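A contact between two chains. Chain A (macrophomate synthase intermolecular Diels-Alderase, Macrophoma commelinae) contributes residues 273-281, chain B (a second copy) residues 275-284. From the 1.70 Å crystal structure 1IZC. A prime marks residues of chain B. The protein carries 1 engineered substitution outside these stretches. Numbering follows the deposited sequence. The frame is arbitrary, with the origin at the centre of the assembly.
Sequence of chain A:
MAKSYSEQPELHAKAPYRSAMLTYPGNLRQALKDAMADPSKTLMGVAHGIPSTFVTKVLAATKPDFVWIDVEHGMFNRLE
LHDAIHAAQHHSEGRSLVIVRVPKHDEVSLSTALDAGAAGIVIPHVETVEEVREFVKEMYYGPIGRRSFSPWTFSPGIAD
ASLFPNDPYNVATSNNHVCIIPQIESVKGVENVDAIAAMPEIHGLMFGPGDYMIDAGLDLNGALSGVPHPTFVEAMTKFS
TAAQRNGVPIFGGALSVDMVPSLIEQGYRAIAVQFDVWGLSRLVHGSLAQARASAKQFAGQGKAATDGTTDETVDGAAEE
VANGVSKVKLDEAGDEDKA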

ATOM      1  N   VAL A 273      -6.149   0.886 -29.307  1.00 10.81           N
ATOM      2  CA  VAL A 273      -6.122  -0.357 -30.067  1.00 10.72           C
ATOM      3  C   VAL A 273      -5.980  -1.630 -29.250  1.00 12.45           C
ATOM      4  O   VAL A 273      -5.955  -2.727 -29.805  1.00 12.34           O
ATOM      5  CB  VAL A 273      -5.013  -0.317 -31.149  1.00 14.80           C
ATOM      6  CG1 VAL A 273      -5.288   0.842 -32.130  1.00 16.29           C
ATOM      7  CG2 VAL A 273      -3.651  -0.169 -30.507  1.00 17.01           C
ATOM      8  N   GLN A 274      -5.884  -1.485 -27.936  1.00 10.62           N
ATOM      9  CA  GLN A 274      -5.775  -2.638 -27.045  1.00 12.74           C
ATOM     10  C   GLN A 274      -6.254  -2.147 -25.676  1.00 13.61           C
ATOM     11  O   GLN A 274      -6.200  -0.950 -25.385  1.00  9.60           O
ATOM     12  CB  GLN A 274      -4.316  -3.110 -27.015  1.00 17.54           C
ATOM     13  CG  GLN A 274      -4.074  -4.601 -26.795  1.00 20.66           C
ATOM     14  CD  GLN A 274      -5.175  -5.503 -27.323  1.00 19.41           C
ATOM     15  OE1 GLN A 274      -6.163  -5.757 -26.630  1.00 20.78           O
ATOM     16  NE2 GLN A 274      -5.012  -5.994 -28.545  1.00 19.23           N
ATOM     17  N   PHE A 275      -6.749  -3.065 -24.853  1.00 14.11           N
ATOM     18  CA  PHE A 275      -7.270  -2.737 -23.529  1.00 14.17           C
ATOM     19  C   PHE A 275      -6.572  -3.723 -22.607  1.00 12.28           C
ATOM     20  O   PHE A 275      -6.592  -4.936 -22.862  1.00 11.89           O
ATOM     21  CB  PHE A 275      -8.787  -2.921 -23.566  1.00 15.85           C
ATOM     22  CG  PHE A 275      -9.399  -2.397 -24.844  1.00 23.92           C
ATOM     23  CD1 PHE A 275      -9.306  -3.137 -26.028  1.00 28.92           C
ATOM     24  CD2 PHE A 275      -9.936  -1.115 -24.899  1.00 22.15           C
ATOM     25  CE1 PHE A 275      -9.728  -2.604 -27.250  1.00 32.60           C
ATOM     26  CE2 PHE A 275     -10.364  -0.567 -26.115  1.00 25.86           C
ATOM     27  CZ  PHE A 275     -10.257  -1.312 -27.294  1.00 28.70           C
ATOM     28  N   ASP A 276      -5.931  -3.226 -21.553  1.00  9.58           N
ATOM     29  CA  ASP A 276      -5.186  -4.144 -20.718  1.00  9.49           C
ATOM     30  C   ASP A 276      -5.979  -5.273 -20.086  1.00 11.74           C
ATOM     31  O   ASP A 276      -5.565  -6.432 -20.189  1.00  9.29           O
ATOM     32  CB  ASP A 276      -4.306  -3.390 -19.689  1.00  9.40           C
ATOM     33  CG  ASP A 276      -5.089  -2.559 -18.684  1.00  8.49           C
ATOM     34  OD1 ASP A 276      -6.328  -2.437 -18.773  1.00  9.85           O
ATOM     35  OD2 ASP A 276      -4.420  -2.027 -17.778  1.00 10.72           O
ATOM     36  N   VAL A 277      -7.135  -4.988 -19.493  1.00  7.83           N
ATOM     37  CA  VAL A 277      -7.894  -6.062 -18.851  1.00 10.45           C
ATOM     38  C   VAL A 277      -8.426  -7.110 -19.829  1.00 11.41           C
ATOM     39  O   VAL A 277      -8.160  -8.314 -19.688  1.00 10.07           O
ATOM     40  CB  VAL A 277      -9.078  -5.498 -18.032  1.00 10.82           C
ATOM     41  CG1 VAL A 277      -9.891  -6.636 -17.435  1.00 12.68           C
ATOM     42  CG2 VAL A 277      -8.546  -4.606 -16.921  1.00 14.19           C
ATOM     43  N   TRP A 278      -9.181  -6.666 -20.831  1.00  9.63           N
ATOM     44  CA  TRP A 278      -9.722  -7.616 -21.789  1.00  9.92           C
ATOM     45  C   TRP A 278      -8.638  -8.257 -22.634  1.00 10.36           C
ATOM     46  O   TRP A 278      -8.742  -9.434 -22.975  1.00  9.92           O
ATOM     47  CB  TRP A 278     -10.740  -6.934 -22.713  1.00  7.91           C
ATOM     48  CG  TRP A 278     -12.033  -6.612 -22.041  1.00 12.64           C
ATOM     49  CD1 TRP A 278     -12.354  -6.816 -20.728  1.00 11.92           C
ATOM     50  CD2 TRP A 278     -13.194  -6.037 -22.653  1.00 17.40           C
ATOM     51  NE1 TRP A 278     -13.643  -6.401 -20.484  1.00 13.48           N
ATOM     52  CE2 TRP A 278     -14.181  -5.917 -21.649  1.00 15.94           C
ATOM     53  CE3 TRP A 278     -13.495  -5.610 -23.953  1.00 18.59           C
ATOM     54  CZ2 TRP A 278     -15.449  -5.387 -21.902  1.00 18.13           C
ATOM     55  CZ3 TRP A 278     -14.756  -5.083 -24.207  1.00 22.99           C
ATOM     56  CH2 TRP A 278     -15.717  -4.977 -23.184  1.00 21.44           C
ATOM     57  N   GLY A 279      -7.609  -7.482 -22.974  1.00  8.38           N
ATOM     58  CA  GLY A 279      -6.524  -7.995 -23.797  1.00 10.75           C
ATOM     59  C   GLY A 279      -5.784  -9.142 -23.124  1.00  9.02           C
ATOM     60  O   GLY A 279      -5.559 -10.198 -23.724  1.00 10.93           O
ATOM     61  N   LEU A 280      -5.395  -8.929 -21.873  1.00  9.61           N
ATOM     62  CA  LEU A 280      -4.685  -9.966 -21.128  1.00  9.04           C
ATOM     63  C   LEU A 280      -5.598 -11.173 -20.927  1.00  9.15           C
ATOM     64  O   LEU A 280      -5.169 -12.314 -21.102  1.00  9.92           O
ATOM     65  CB  LEU A 280      -4.235  -9.430 -19.768  1.00  8.79           C
ATOM     66  CG  LEU A 280      -3.510 -10.402 -18.820  1.00  9.84           C
ATOM     67  CD1 LEU A 280      -2.215 -10.885 -19.435  1.00 10.90           C
ATOM     68  CD2 LEU A 280      -3.222  -9.683 -17.503  1.00 11.02           C
ATOM     69  N   SER A 281      -6.850 -10.920 -20.561  1.00  7.96           N
ATOM     70  CA  SER A 281      -7.807 -12.007 -20.337  1.00  8.74           C
ATOM     71  C   SER A 281      -7.948 -12.896 -21.582  1.00 10.31           C
ATOM     72  O   SER A 281      -7.822 -14.128 -21.511  1.00  9.26           O
ATOM     73  CB  SER A 281      -9.165 -11.423 -19.944  1.00  9.45           C
ATOM     74  OG  SER A 281     -10.121 -12.438 -19.713  1.00 11.54           O
TER
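Chain B (275-284) FDVWGLSRLV

Chain B lies on chain A as a helix crossing a short strand-to-helix segment. Residues 276′-284′ are helical throughout, with phi between -57° and -69° and psi between -36° and -56°, and i to i+4 backbone hydrogen bonds running from Gly279′ N to Phe275′ O (2.7 Å) through Val284′ N to Leu280′ O (3.0 Å). In chain A the strand ends at Phe275, the N-cap residue, and the helix starts at Asp276. The two helix axes approach to 9.8 Å, and their N-to-C directions make an angle of 112°, so the helices cross steeply and are closer to perpendicular than to antiparallel. Two CA pairs set the register: Leu280 CA to Leu280′ CA at 5.9 Å, and Gln274 CA to Val284′ CA at 6.0 Å.

Gln274 covers the most surface on the chain A side, 68 Å², and its CA-to-CB bond points toward chain B. Its NE2 lies 3.7 Å from Leu283′ CD1, and its CG lies 3.9 Å from Val284′ CG2. Neither contact is polar. Both ends of the amide are satisfied away from chain B's stretch: Phe275 N donates to Gln274 OE1 at 3.3 Å with an N-H...acceptor angle of 152°, and NE2 is hydrogen-bonded elsewhere in the structure. Extended phi/psi values of -157/154 place this residue on the strand, just ahead of the helix.

Leu283′ is the counterpart in chain B, covering 67 Å²; its CA-to-CB bond also points toward the other stretch, with chi1 t and chi2 p. Both methyls lie against Gln274, Leu283′ CD1 at 3.7 Å from Gln274 NE2 and CD2 at 3.7 Å from Gln274 CD; CD2 also sits 3.4 Å from Gly279 O and 4.2 Å from Leu280 N. An ideal CB at Gly279 would point toward chain B and come within 2.9 Å of Leu283′ CD2, a clash, and it would also clash with Phe275 O of its own chain, at 2.5 Å, so this backbone has no room for a CB even apart from chain B.

Leu280 and Leu280′ form the more symmetric part of the contact. They bury 63 and 57 Å², and both adopt chi1 t, chi2 p. Each leaves its backbone sideways, but the end of the side chain comes nearer the other stretch. Leu280 CD1 lies 4.3 Å from Asp276′ CA, and Leu280′ CD1 lies 4.3 Å from Asp276 CA, a reciprocal exchange across the crossing. The aspartate carboxylates lead away from the contact; Val277 N donates a weak bond to Asp276 OD1 (2.8 Å, 122°), and Val277′ N does the same to Asp276′ OD1 (2.8 Å, 122°). With no hydrogen bond between the stretches, the 374 Å² they bury is held by packing.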

ATOM      1  N   PHE B 275       2.663 -15.786 -20.404  1.00 14.11           N
ATOM      2  CA  PHE B 275       3.400 -15.118 -19.336  1.00 14.17           C
ATOM      3  C   PHE B 275       2.790 -13.726 -19.285  1.00 12.28           C
ATOM      4  O   PHE B 275       2.694 -13.051 -20.320  1.00 11.89           O
ATOM      5  CB  PHE B 275       4.879 -15.110 -19.722  1.00 15.85           C
ATOM      6  CG  PHE B 275       5.321 -16.421 -20.332  1.00 23.92           C
ATOM      7  CD1 PHE B 275       5.001 -16.727 -21.659  1.00 28.92           C
ATOM      8  CD2 PHE B 275       5.924 -17.398 -19.548  1.00 22.15           C
ATOM      9  CE1 PHE B 275       5.265 -17.992 -22.194  1.00 32.60           C
ATOM     10  CE2 PHE B 275       6.195 -18.670 -20.069  1.00 25.86           C
ATOM     11  CZ  PHE B 275       5.862 -18.969 -21.394  1.00 28.70           C
ATOM     12  N   ASP B 276       2.351 -13.294 -18.107  1.00  9.58           N
ATOM     13  CA  ASP B 276       1.685 -12.010 -18.062  1.00  9.49           C
ATOM     14  C   ASP B 276       2.492 -10.817 -18.542  1.00 11.74           C
ATOM     15  O   ASP B 276       1.994 -10.044 -19.366  1.00  9.29           O
ATOM     16  CB  ASP B 276       1.022 -11.760 -16.683  1.00  9.40           C
ATOM     17  CG  ASP B 276       2.002 -11.689 -15.521  1.00  8.49           C
ATOM     18  OD1 ASP B 276       3.218 -11.916 -15.686  1.00  9.85           O
ATOM     19  OD2 ASP B 276       1.514 -11.383 -14.416  1.00 10.72           O
ATOM     20  N   VAL B 277       3.741 -10.674 -18.106  1.00  7.83           N
ATOM     21  CA  VAL B 277       4.519  -9.511 -18.535  1.00 10.45           C
ATOM     22  C   VAL B 277       4.828  -9.494 -20.033  1.00 11.41           C
ATOM     23  O   VAL B 277       4.510  -8.526 -20.743  1.00 10.07           O
ATOM     24  CB  VAL B 277       5.847  -9.407 -17.751  1.00 10.82           C
ATOM     25  CG1 VAL B 277       6.669  -8.233 -18.264  1.00 12.68           C
ATOM     26  CG2 VAL B 277       5.550  -9.220 -16.272  1.00 14.19           C
ATOM     27  N   TRP B 278       5.447 -10.562 -20.529  1.00  9.63           N
ATOM     28  CA  TRP B 278       5.774 -10.600 -21.945  1.00  9.92           C
ATOM     29  C   TRP B 278       4.535 -10.674 -22.816  1.00 10.36           C
ATOM     30  O   TRP B 278       4.510 -10.090 -23.898  1.00  9.92           O
ATOM     31  CB  TRP B 278       6.680 -11.798 -22.259  1.00  7.91           C
ATOM     32  CG  TRP B 278       8.078 -11.634 -21.765  1.00 12.64           C
ATOM     33  CD1 TRP B 278       8.582 -10.585 -21.048  1.00 11.92           C
ATOM     34  CD2 TRP B 278       9.167 -12.546 -21.960  1.00 17.40           C
ATOM     35  NE1 TRP B 278       9.918 -10.789 -20.784  1.00 13.48           N
ATOM     36  CE2 TRP B 278      10.301 -11.985 -21.331  1.00 15.94           C
ATOM     37  CE3 TRP B 278       9.292 -13.783 -22.606  1.00 18.59           C
ATOM     38  CZ2 TRP B 278      11.546 -12.619 -21.327  1.00 18.13           C
ATOM     39  CZ3 TRP B 278      10.530 -14.415 -22.603  1.00 22.99           C
ATOM     40  CH2 TRP B 278      11.641 -13.830 -21.966  1.00 21.44           C
ATOM     41  N   GLY B 279       3.518 -11.396 -22.348  1.00  8.38           N
ATOM     42  CA  GLY B 279       2.290 -11.545 -23.114  1.00 10.75           C
ATOM     43  C   GLY B 279       1.589 -10.214 -23.343  1.00  9.02           C
ATOM     44  O   GLY B 279       1.208  -9.876 -24.469  1.00 10.93           O
ATOM     45  N   LEU B 280       1.410  -9.456 -22.267  1.00  9.61           N
ATOM     46  CA  LEU B 280       0.758  -8.154 -22.374  1.00  9.04           C
ATOM     47  C   LEU B 280       1.612  -7.218 -23.226  1.00  9.15           C
ATOM     48  O   LEU B 280       1.090  -6.508 -24.085  1.00  9.92           O
ATOM     49  CB  LEU B 280       0.556  -7.545 -20.985  1.00  8.79           C
ATOM     50  CG  LEU B 280      -0.076  -6.144 -20.903  1.00  9.84           C
ATOM     51  CD1 LEU B 280      -1.478  -6.155 -21.472  1.00 10.90           C
ATOM     52  CD2 LEU B 280      -0.113  -5.705 -19.441  1.00 11.02           C
ATOM     53  N   SER B 281       2.919  -7.218 -22.985  1.00  7.96           N
ATOM     54  CA  SER B 281       3.828  -6.353 -23.743  1.00  8.74           C
ATOM     55  C   SER B 281       3.720  -6.612 -25.253  1.00 10.31           C
ATOM     56  O   SER B 281       3.529  -5.684 -26.053  1.00  9.26           O
ATOM     57  CB  SER B 281       5.265  -6.575 -23.265  1.00  9.45           C
ATOM     58  OG  SER B 281       6.178  -5.757 -23.967  1.00 11.54           O
ATOM     59  N   ARG B 282       3.831  -7.880 -25.645  1.00 10.18           N
ATOM     60  CA  ARG B 282       3.766  -8.245 -27.062  1.00 10.22           C
ATOM     61  C   ARG B 282       2.402  -7.971 -27.679  1.00 11.15           C
ATOM     62  O   ARG B 282       2.310  -7.551 -28.839  1.00 11.62           O
ATOM     63  CB  ARG B 282       4.140  -9.725 -27.242  1.00 11.75           C
ATOM     64  CG  ARG B 282       5.554 -10.023 -26.767  1.00 19.83           C
ATOM     65  CD  ARG B 282       5.877 -11.522 -26.766  1.00 20.94           C
ATOM     66  NE  ARG B 282       7.255 -11.766 -26.344  1.00 21.89           N
ATOM     67  CZ  ARG B 282       7.840 -12.962 -26.323  1.00 31.08           C
ATOM     68  NH1 ARG B 282       7.170 -14.043 -26.698  1.00 35.51           N
ATOM     69  NH2 ARG B 282       9.104 -13.077 -25.936  1.00 33.36           N
ATOM     70  N   LEU B 283       1.340  -8.206 -26.916  1.00  8.43           N
ATOM     71  CA  LEU B 283      -0.004  -7.961 -27.414  1.00  9.50           C
ATOM     72  C   LEU B 283      -0.182  -6.481 -27.754  1.00 11.91           C
ATOM     73  O   LEU B 283      -0.647  -6.129 -28.843  1.00 10.33           O
ATOM     74  CB  LEU B 283      -1.038  -8.367 -26.363  1.00  8.11           C
ATOM     75  CG  LEU B 283      -2.489  -8.047 -26.725  1.00 11.93           C
ATOM     76  CD1 LEU B 283      -2.942  -8.955 -27.861  1.00 14.38           C
ATOM     77  CD2 LEU B 283      -3.371  -8.237 -25.511  1.00 13.92           C
ATOM     78  N   VAL B 284       0.195  -5.615 -26.818  1.00  9.45           N
ATOM     79  CA  VAL B 284       0.044  -4.182 -27.028  1.00  9.80           C
ATOM     80  C   VAL B 284       0.999  -3.662 -28.105  1.00 11.54           C
ATOM     81  O   VAL B 284       0.584  -2.935 -29.012  1.00  8.56           O
ATOM     82  CB  VAL B 284       0.249  -3.406 -25.698  1.00  8.59           C
ATOM     83  CG1 VAL B 284       0.172  -1.903 -25.942  1.00  8.59           C
ATOM     84  CG2 VAL B 284      -0.836  -3.810 -24.695  1.00  7.46           C
TER